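PDB 3G7G: UPF0311 protein CA_C3321 from Clostridium acetobutylicum ATCC 824, which is of unknown function but belongs to the UPF0311 (DUF3237) family and folds into a closed, antiparallel eight-stranded beta-barrel. Local coordinates for residues Y131-M134 / M135-F139; V97-E100 / Y101-A104. All blocks are in the same frame, centred on the assembly; numbering follows the deposited sequence.

Contacts 1 and 2 both form between near neighbours in sequence, in two connections of one beta-barrel, and their chemistry differs with their place in the fold. Strand 117-126 lies between them in sequence: contact 2 belongs to the connection leading toward it from strand 86-96, contact 1 to the one leading on to strand 139-144. They sit on opposite sides of the chain's centre, about 36 Å apart between centres, and do not touch. Both rest on i-to-i+3 backbone bonds. Contact 1 is partly buried, brings aromatic and methionine side chains against the barrel and meets two other subunits. Contact 2 is a surface turn, holding a tyrosine with glutamate over one face and proline at its edge, and a bridging water.

Contact 1: residues Y131-M134 / M135-F139; sequences YKWM and MNHIF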
loop_
_atom_site.group_PDB
_atom_site.type_symbol
_atom_site.label_atom_id
_atom_site.label_comp_id
_atom_site.label_asym_id
_atom_site.label_seq_id
_atom_site.Cartn_x
_atom_site.Cartn_y
_atom_site.Cartn_z
ATOM N N TYR A 131 18.637 -10.831 -11.842
ATOM C CA TYR A 131 17.388 -10.045 -11.968
ATOM C C TYR A 131 17.136 -9.030 -10.843
ATOM O O TYR A 131 16.022 -8.461 -10.777
ATOM C CB TYR A 131 16.180 -10.995 -12.092
ATOM C CG TYR A 131 16.372 -11.941 -13.249
ATOM C CD1 TYR A 131 16.169 -11.514 -14.560
ATOM C CD2 TYR A 131 16.815 -13.247 -13.039
ATOM C CE1 TYR A 131 16.388 -12.366 -15.618
ATOM C CE2 TYR A 131 17.049 -14.081 -14.079
ATOM C CZ TYR A 131 16.828 -13.636 -15.365
ATOM O OH TYR A 131 17.032 -14.489 -16.395
ATOM N N LYS A 132 18.143 -8.733 -10.011
ATOM C CA LYS A 132 17.905 -7.793 -8.912
ATOM C C LYS A 132 17.648 -6.331 -9.393
ATOM O O LYS A 132 17.003 -5.528 -8.679
ATOM C CB LYS A 132 18.980 -7.899 -7.832
ATOM C CG LYS A 132 18.827 -9.161 -6.961
ATOM C CD LYS A 132 17.608 -9.101 -6.001
ATOM C CE LYS A 132 17.412 -10.424 -5.298
ATOM N NZ LYS A 132 16.421 -10.434 -4.134
ATOM N N TRP A 133 18.118 -6.024 -10.608
ATOM C CA TRP A 133 17.878 -4.742 -11.239
ATOM C C TRP A 133 16.386 -4.436 -11.391
ATOM O O TRP A 133 16.001 -3.275 -11.416
ATOM C CB TRP A 133 18.561 -4.670 -12.605
ATOM C CG TRP A 133 18.024 -5.618 -13.651
ATOM C CD1 TRP A 133 18.448 -6.908 -13.908
ATOM C CD2 TRP A 133 16.990 -5.346 -14.604
ATOM N NE1 TRP A 133 17.703 -7.458 -14.938
ATOM C CE2 TRP A 133 16.814 -6.521 -15.388
ATOM C CE3 TRP A 133 16.170 -4.235 -14.857
ATOM C CZ2 TRP A 133 15.858 -6.601 -16.414
ATOM C CZ3 TRP A 133 15.225 -4.322 -15.881
ATOM C CH2 TRP A 133 15.082 -5.488 -16.644
ATOM N N MET A 134 15.554 -5.480 -11.442
ATOM C CA MET A 134 14.121 -5.318 -11.587
ATOM C C MET A 134 13.532 -4.760 -10.304
ATOM O O MET A 134 12.431 -4.199 -10.305
ATOM C CB MET A 134 13.439 -6.643 -11.969
ATOM C CG MET A 134 13.903 -7.236 -13.304
ATOM S SD MET A 134 12.981 -8.692 -13.864
ATOM C CE MET A 134 11.554 -7.839 -14.441
ATOM N N MET A 135 14.241 -4.943 -9.194
ATOM C CA MET A 135 13.827 -4.350 -7.923
ATOM C C MET A 135 14.409 -2.929 -7.724
ATOM O O MET A 135 14.073 -2.234 -6.762
ATOM C CB MET A 135 14.162 -5.291 -6.750
ATOM C CG MET A 135 13.593 -6.749 -6.876
ATOM S SD MET A 135 13.946 -7.805 -5.434
ATOM C CE MET A 135 12.943 -6.984 -4.220
ATOM N N ASN A 136 15.242 -2.464 -8.645
ATOM C CA ASN A 136 15.931 -1.201 -8.419
ATOM C C ASN A 136 15.781 -0.214 -9.547
ATOM O O ASN A 136 16.584 0.712 -9.707
ATOM C CB ASN A 136 17.398 -1.493 -8.082
ATOM C CG ASN A 136 17.547 -2.142 -6.728
ATOM O OD1 ASN A 136 17.401 -1.489 -5.694
ATOM N ND2 ASN A 136 17.790 -3.424 -6.717
ATOM N N HIS A 137 14.707 -0.390 -10.304
ATOM C CA HIS A 137 14.288 0.570 -11.304
ATOM C C HIS A 137 12.778 0.794 -11.216
ATOM O O HIS A 137 12.019 -0.055 -10.664
ATOM C CB HIS A 137 14.600 0.068 -12.690
ATOM C CG HIS A 137 16.052 -0.023 -12.982
ATOM N ND1 HIS A 137 16.716 0.913 -13.745
ATOM C CD2 HIS A 137 16.976 -0.934 -12.604
ATOM C CE1 HIS A 137 17.986 0.563 -13.842
ATOM N NE2 HIS A 137 18.172 -0.548 -13.151
ATOM N N ILE A 138 12.359 1.942 -11.751
ATOM C CA ILE A 138 10.940 2.228 -12.004
ATOM C C ILE A 138 10.561 1.753 -13.411
ATOM O O ILE A 138 11.342 1.859 -14.386
ATOM C CB ILE A 138 10.566 3.727 -11.763
ATOM C CG1 ILE A 138 10.805 4.117 -10.299
ATOM C CG2 ILE A 138 9.097 4.029 -12.153
ATOM C CD1 ILE A 138 10.041 3.387 -9.318
ATOM N N PHE A 139 9.355 1.221 -13.494
ATOM C CA PHE A 139 8.807 0.644 -14.712
ATOM C C PHE A 139 7.388 1.139 -14.971
ATOM O O PHE A 139 6.634 1.471 -14.048
ATOM C CB PHE A 139 8.687 -0.878 -14.576
ATOM C CG PHE A 139 9.992 -1.598 -14.502
ATOM C CD1 PHE A 139 10.508 -2.235 -15.614
ATOM C CD2 PHE A 139 10.678 -1.665 -13.315
ATOM C CE1 PHE A 139 11.685 -2.916 -15.541
ATOM C CE2 PHE A 139 11.865 -2.344 -13.226
ATOM C CZ PHE A 139 12.380 -2.956 -14.350
#
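In the connection between strands 117-126 and 139-144, Lys132 and Met135 meet where the chain makes a turn with helix-like backbone angles. Met135 N donates to Lys132 O at 2.9 Å, following a bond of the same i-to-i+3 kind from Met134 N to Tyr131 O. Lys132 O has a second donor in the side chain of Asn136, whose ND2 lies 3.0 Å from it. The two donors come from opposite faces of the carbonyl plane, so the oxygen is gripped from both sides; the side-chain bond is noticeably bent, 140° at the hydrogen. Lys132 and Met135 run side by side. A bend at chi2 (-71°) brings Lys132 CD to 3.9 Å from Met135 SD, while the ammonium group goes on to a salt bridge with Asp30 of the third subunit. At the point where the chain re-enters the antiparallel barrel, Phe139 begins strand 139-144 and turns its ring back toward the turn. Trp133 CZ3 reaches the edge of that ring, 3.5 Å from Phe139 CZ, with the ring planes inclined at 39°. Met134 CG covers one face of the indole, and Met134 O lies 3.5 Å from Phe139 CE2. Phe124 of strand 117-126 meets Phe139 edge-to-face.

Contact 2: residues V97-E100 / Y101-A104; sequences VPDE and YIEA
Glu100 and Tyr101 point the same way from neighbouring positions. Glu100 CG sits over one face of the phenol ring, above its CD2-CE2 side and 3.3 Å from Tyr101 CE2; the carboxylate lies out past that side, its plane tilted only 15° from the ring's. With chi1 at 78°, Glu100 CG stands between its own backbone N and carbonyl carbon, from where the extended chain runs alongside the CE2 edge toward the hydroxyl end. Pro98 runs beside the same tyrosine: its CB meets the ring edge in plane, while its CD comes within 3.7 Å of Tyr101 CD2. At the root of the tyrosine side chain, Val97 CG2 touches Tyr101 CB at 3.8 Å and also approaches Ile102 CG1. Two backbone bonds accompany this grouping as the chain winds into a helix. Tyr101 N donates to Pro98 O at 2.9 Å, and Ile102 N to Asp99 O at 3.2 Å. One residue further on, a water links Glu100 O (2.7 Å from the water oxygen) to Ala104 N, a pair spaced like the partners of an alpha-helical bond. The turn thus leads from strand 86-96 into helix 102-107, with Tyr101 resting on Val111 and Ala115 and Val97 on Tyr116, all in the loop before strand 117-126.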
loop_
_atom_site.group_PDB
_atom_site.type_symbol
_atom_site.label_atom_id
_atom_site.label_comp_id
_atom_site.label_asym_id
_atom_site.label_seq_id
_atom_site.Cartn_x
_atom_site.Cartn_y
_atom_site.Cartn_z
ATOM N N VAL A 97 -11.977 4.921 -20.449
ATOM C CA VAL A 97 -12.491 5.139 -21.814
ATOM C C VAL A 97 -13.106 6.527 -21.895
ATOM O O VAL A 97 -13.493 7.073 -20.878
ATOM C CB VAL A 97 -13.598 4.110 -22.237
ATOM C CG1 VAL A 97 -13.008 2.729 -22.418
ATOM C CG2 VAL A 97 -14.795 4.091 -21.251
ATOM N N PRO A 98 -13.211 7.105 -23.106
ATOM C CA PRO A 98 -13.996 8.351 -23.249
ATOM C C PRO A 98 -15.458 8.235 -22.827
ATOM O O PRO A 98 -16.007 7.130 -22.745
ATOM C CB PRO A 98 -13.894 8.674 -24.733
ATOM C CG PRO A 98 -12.689 7.967 -25.198
ATOM C CD PRO A 98 -12.603 6.703 -24.386
ATOM N N ASP A 99 -16.057 9.388 -22.539
ATOM C CA ASP A 99 -17.393 9.466 -21.930
ATOM C C ASP A 99 -18.418 8.707 -22.722
ATOM O O ASP A 99 -19.269 8.034 -22.157
ATOM C CB ASP A 99 -17.850 10.920 -21.806
ATOM C CG ASP A 99 -18.877 11.106 -20.701
ATOM O OD1 ASP A 99 -20.022 10.620 -20.900
ATOM O OD2 ASP A 99 -18.533 11.719 -19.631
ATOM N N GLU A 100 -18.303 8.794 -24.041
ATOM C CA GLU A 100 -19.221 8.116 -24.959
ATOM C C GLU A 100 -19.211 6.590 -24.849
ATOM O O GLU A 100 -20.116 5.943 -25.343
ATOM C CB GLU A 100 -18.916 8.529 -26.409
ATOM C CG GLU A 100 -17.705 7.825 -27.005
ATOM C CD GLU A 100 -17.208 8.468 -28.277
ATOM O OE1 GLU A 100 -16.341 9.369 -28.200
ATOM O OE2 GLU A 100 -17.671 8.047 -29.355
ATOM N N TYR A 101 -18.191 6.006 -24.227
ATOM C CA TYR A 101 -18.148 4.547 -24.050
ATOM C C TYR A 101 -18.388 4.073 -22.629
ATOM O O TYR A 101 -18.397 2.871 -22.394
ATOM C CB TYR A 101 -16.806 3.992 -24.486
ATOM C CG TYR A 101 -16.404 4.304 -25.906
ATOM C CD1 TYR A 101 -16.772 3.469 -26.958
ATOM C CD2 TYR A 101 -15.602 5.401 -26.187
ATOM C CE1 TYR A 101 -16.364 3.738 -28.256
ATOM C CE2 TYR A 101 -15.188 5.674 -27.478
ATOM C CZ TYR A 101 -15.573 4.844 -28.503
ATOM O OH TYR A 101 -15.155 5.125 -29.781
ATOM N N ILE A 102 -18.561 4.999 -21.690
ATOM C CA ILE A 102 -18.740 4.647 -20.280
ATOM C C ILE A 102 -19.918 3.714 -20.024
ATOM O O ILE A 102 -19.740 2.702 -19.353
ATOM C CB ILE A 102 -18.806 5.897 -19.361
ATOM C CG1 ILE A 102 -17.420 6.541 -19.265
ATOM C CG2 ILE A 102 -19.312 5.524 -17.947
ATOM C CD1 ILE A 102 -17.340 7.683 -18.286
ATOM N N GLU A 103 -21.089 3.995 -20.581
ATOM C CA GLU A 103 -22.243 3.120 -20.370
ATOM C C GLU A 103 -21.959 1.731 -20.871
ATOM O O GLU A 103 -22.403 0.762 -20.299
ATOM C CB GLU A 103 -23.523 3.645 -21.033
ATOM C CG GLU A 103 -24.047 4.959 -20.504
ATOM C CD GLU A 103 -24.682 4.875 -19.137
ATOM O OE1 GLU A 103 -25.211 3.834 -18.778
ATOM O OE2 GLU A 103 -24.636 5.864 -18.427
ATOM N N ALA A 104 -21.200 1.649 -21.945
ATOM C CA ALA A 104 -20.859 0.379 -22.514
ATOM C C ALA A 104 -20.010 -0.364 -21.526
ATOM O O ALA A 104 -20.226 -1.531 -21.271
ATOM C CB ALA A 104 -20.127 0.569 -23.777
HETATM O O HOH W 1 -21.330 3.860 -24.105
#